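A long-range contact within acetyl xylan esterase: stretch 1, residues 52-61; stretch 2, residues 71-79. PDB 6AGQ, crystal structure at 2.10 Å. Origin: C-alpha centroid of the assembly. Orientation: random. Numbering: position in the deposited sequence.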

# COMPACT_ATOMS: atom_id res chain seq x y z
N LEU A 52 -10.29 -41.09 -4.26
CA LEU A 52 -9.09 -41.96 -4.23
C LEU A 52 -9.40 -43.29 -3.55
O LEU A 52 -9.67 -43.34 -2.35
N LYS A 53 -9.39 -44.35 -4.34
CA LYS A 53 -9.53 -45.72 -3.85
C LYS A 53 -8.18 -46.45 -3.68
O LYS A 53 -8.16 -47.50 -3.12
N SER A 54 -7.06 -45.86 -4.07
CA SER A 54 -5.72 -46.42 -3.78
C SER A 54 -5.20 -46.28 -2.30
O SER A 54 -4.13 -46.80 -1.96
N ILE A 55 -5.93 -45.56 -1.47
CA ILE A 55 -5.60 -45.33 -0.09
C ILE A 55 -6.84 -45.62 0.79
O ILE A 55 -7.97 -45.49 0.33
N SER A 56 -6.60 -46.01 2.04
CA SER A 56 -7.63 -45.94 3.06
C SER A 56 -7.46 -44.67 3.87
O SER A 56 -6.31 -44.34 4.31
N ILE A 57 -8.59 -44.02 4.14
CA ILE A 57 -8.67 -42.71 4.84
C ILE A 57 -9.52 -42.79 6.07
O ILE A 57 -10.70 -43.10 5.96
N TYR A 58 -8.94 -42.46 7.24
CA TYR A 58 -9.66 -42.47 8.49
C TYR A 58 -9.79 -41.11 9.07
O TYR A 58 -8.84 -40.35 9.13
N ASP A 59 -10.99 -40.82 9.53
CA ASP A 59 -11.30 -39.74 10.33
C ASP A 59 -10.95 -40.18 11.77
O ASP A 59 -11.31 -41.26 12.21
N VAL A 60 -10.21 -39.35 12.49
CA VAL A 60 -9.54 -39.79 13.71
C VAL A 60 -9.77 -38.73 14.80
O VAL A 60 -9.74 -37.52 14.49
N VAL A 61 -10.06 -39.18 16.03
CA VAL A 61 -10.10 -38.34 17.24
C VAL A 61 -9.38 -39.07 18.37
O VAL A 61 -9.53 -40.30 18.53
N HIS A 71 -8.83 -33.77 16.56
CA HIS A 71 -9.18 -34.40 15.28
C HIS A 71 -8.06 -34.50 14.26
O HIS A 71 -7.11 -33.70 14.21
N GLY A 72 -8.13 -35.52 13.46
CA GLY A 72 -7.17 -35.71 12.41
C GLY A 72 -7.63 -36.59 11.27
O GLY A 72 -8.82 -37.03 11.18
N TRP A 73 -6.68 -36.79 10.36
CA TRP A 73 -6.86 -37.65 9.23
C TRP A 73 -5.68 -38.59 9.26
O TRP A 73 -4.58 -38.13 9.33
N TYR A 74 -5.95 -39.88 9.14
CA TYR A 74 -4.93 -40.93 9.11
C TYR A 74 -5.14 -41.65 7.78
O TYR A 74 -6.25 -42.01 7.45
N VAL A 75 -4.09 -41.78 7.01
CA VAL A 75 -4.14 -42.27 5.63
C VAL A 75 -3.08 -43.37 5.49
O VAL A 75 -1.90 -43.22 5.97
N THR A 76 -3.49 -44.48 4.88
CA THR A 76 -2.53 -45.58 4.51
C THR A 76 -2.77 -46.11 3.10
O THR A 76 -3.91 -46.00 2.57
N PRO A 77 -1.72 -46.69 2.47
CA PRO A 77 -1.97 -47.43 1.24
C PRO A 77 -3.09 -48.47 1.46
O PRO A 77 -3.17 -49.05 2.53
N LYS A 78 -3.99 -48.65 0.49
CA LYS A 78 -5.07 -49.63 0.67
C LYS A 78 -4.45 -51.05 0.73
O LYS A 78 -3.30 -51.26 0.31
N GLY A 79 -5.20 -51.98 1.29
CA GLY A 79 -4.85 -53.41 1.24
C GLY A 79 -4.22 -53.86 2.53
O GLY A 79 -4.22 -53.14 3.52

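Residues 55-61 and 71-77 run antiparallel as neighbouring strands, so side chains do not point into the other stretch; they rise from either face of the sheet and pack laterally against their cross-strand partners. The backbone fixes that pairing, with two-way hydrogen bonds joining Ser-56 to Thr-76, Tyr-58 to Tyr-74 and Val-60 to Gly-72.

Leu-52 is out of reach. Lys-53 is poorly ordered and offers mainly its backbone, Lys-53 O lying 3.4 Å from CD of Lys-78. Ser-54 (p) turns its side chain away, yet Ser-54 O accepts a hydrogen bond from Lys-78 N at 3.1 Å. Ile-55 (chi1 p, chi2 t) is paired with Pro-77, and the two side chains diverge. Ile-55 nevertheless reaches along the sheet, bringing CD1 to 3.7 Å from CG1 of Val-75.

From Ser-56 onward the faces alternate strictly. Ser-56 (m) shares its face with Thr-76 (p), but the contact is loose: Ser-56 CB lies 4.1 Å from Thr-76 OG1, and Thr-76 OG1 is instead a donor to Pro-77 O at 3.0 Å within its own stretch. Ser-56 OG sits 3.8 Å from Lys-78 CA.

Ile-57 (m, t) emerges on the other face beside Val-75 (t), with Ile-57 CG1 4.2 Å from Val-75 CG2. Ile-57 CG2 also approaches Trp-73 CE3 at 4.2 Å, so one branched residue meets both a direct and a diagonal neighbour.

Back on the face of Ser-56, Tyr-58 (m) meets Tyr-74 (t). Tyr-58 CD2 lies 3.8 Å from Tyr-74 CD2, an apolar ring contact, while the Tyr-74 hydroxyl is satisfied elsewhere in the structure.

Asp-59 (t) pairs with Trp-73 (m), whose side-chain end swings nearer to stretch 1 than its CA-to-CB direction suggests. The indole packs alongside both the backbone and the carboxylate: Trp-73 CE3 is 3.9 Å from Asp-59 CA, and Trp-73 CZ3 is 3.9 Å from Asp-59 CG. Asp-59 OD1 is hydrogen-bonded elsewhere.

Val-60 (t) faces Gly-72, which has no side chain, and packs diagonally instead, Val-60 CG2 lying 3.7 Å from Tyr-74 CB. Val-61 (p) closes the walk by placing Val-61 CG2 over one face of the His-71 ring, 4.2 Å from the ring centroid, in a CH-pi contact; His-71 is m.

The rule to read here is a division of roles: between the strands, backbone hydrogen bonds set the register, while side chains contribute apolar and ring contacts and no hydrogen bond or salt bridge.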

# COMPACT_ATOMS: atom_id res chain seq x y z
CB LEU A 52 -7.91 -41.30 -3.48
CG LEU A 52 -6.89 -40.42 -4.22
CD1 LEU A 52 -7.35 -39.92 -5.59
CD2 LEU A 52 -6.52 -39.23 -3.34
CB LYS A 53 -10.48 -46.50 -4.77
CG LYS A 53 -11.03 -47.79 -4.18
CD LYS A 53 -12.40 -48.19 -4.76
CE LYS A 53 -12.50 -49.67 -5.13
NZ LYS A 53 -11.75 -49.94 -6.39
CB SER A 54 -4.67 -45.83 -4.75
OG SER A 54 -4.27 -44.50 -4.41
CB ILE A 55 -5.11 -43.88 0.13
CG1 ILE A 55 -6.19 -42.85 -0.23
CG2 ILE A 55 -3.86 -43.60 -0.69
CD1 ILE A 55 -5.79 -41.39 0.09
CB SER A 56 -7.61 -47.17 3.96
OG SER A 56 -7.66 -48.33 3.13
CB ILE A 57 -9.29 -41.61 3.92
CG1 ILE A 57 -8.36 -41.32 2.74
CG2 ILE A 57 -9.58 -40.31 4.68
CD1 ILE A 57 -9.12 -40.85 1.53
CB TYR A 58 -8.94 -43.35 9.50
CG TYR A 58 -8.84 -44.80 9.05
CD1 TYR A 58 -9.82 -45.72 9.37
CD2 TYR A 58 -7.78 -45.21 8.25
CE1 TYR A 58 -9.73 -47.06 8.96
CE2 TYR A 58 -7.67 -46.52 7.81
CZ TYR A 58 -8.65 -47.44 8.16
OH TYR A 58 -8.53 -48.72 7.68
CB ASP A 59 -12.82 -39.46 10.20
CG ASP A 59 -13.19 -38.09 10.68
OD1 ASP A 59 -12.25 -37.40 11.14
OD2 ASP A 59 -14.38 -37.70 10.63
CB VAL A 60 -8.06 -40.02 13.35
CG1 VAL A 60 -7.14 -39.83 14.51
CG2 VAL A 60 -7.91 -41.38 12.67
CB VAL A 61 -11.54 -37.85 17.59
CG1 VAL A 61 -12.51 -38.99 17.82
CG2 VAL A 61 -11.50 -36.92 18.79
CB HIS A 71 -10.36 -33.68 14.65
CG HIS A 71 -11.56 -33.68 15.52
ND1 HIS A 71 -11.69 -32.81 16.58
CD2 HIS A 71 -12.64 -34.49 15.55
CE1 HIS A 71 -12.83 -33.05 17.20
NE2 HIS A 71 -13.41 -34.08 16.61
CB TRP A 73 -6.84 -36.89 7.90
CG TRP A 73 -7.92 -35.92 7.58
CD1 TRP A 73 -7.75 -34.63 7.31
CD2 TRP A 73 -9.32 -36.19 7.40
NE1 TRP A 73 -8.94 -34.05 6.98
CE2 TRP A 73 -9.93 -34.98 7.05
CE3 TRP A 73 -10.10 -37.33 7.53
CZ2 TRP A 73 -11.35 -34.85 6.83
CZ3 TRP A 73 -11.50 -37.23 7.28
CH2 TRP A 73 -12.10 -35.98 6.94
CB TYR A 74 -5.13 -41.91 10.27
CG TYR A 74 -4.19 -43.11 10.25
CD1 TYR A 74 -2.81 -42.92 10.40
CD2 TYR A 74 -4.66 -44.39 10.18
CE1 TYR A 74 -1.91 -43.96 10.41
CE2 TYR A 74 -3.77 -45.49 10.19
CZ TYR A 74 -2.39 -45.25 10.29
OH TYR A 74 -1.48 -46.28 10.29
CB VAL A 75 -3.85 -41.12 4.62
CG1 VAL A 75 -3.84 -41.63 3.23
CG2 VAL A 75 -4.91 -40.01 4.71
CB THR A 76 -2.59 -46.80 5.47
OG1 THR A 76 -3.70 -47.61 5.15
CG2 THR A 76 -2.74 -46.38 6.89
CB PRO A 77 -0.66 -48.15 0.98
CG PRO A 77 0.36 -47.51 1.87
CD PRO A 77 -0.39 -47.00 3.04
CB LYS A 78 -6.12 -49.56 -0.45
CG LYS A 78 -5.60 -49.94 -1.84
CD LYS A 78 -6.71 -50.53 -2.71
CE LYS A 78 -6.29 -50.71 -4.17
NZ LYS A 78 -4.97 -51.41 -4.30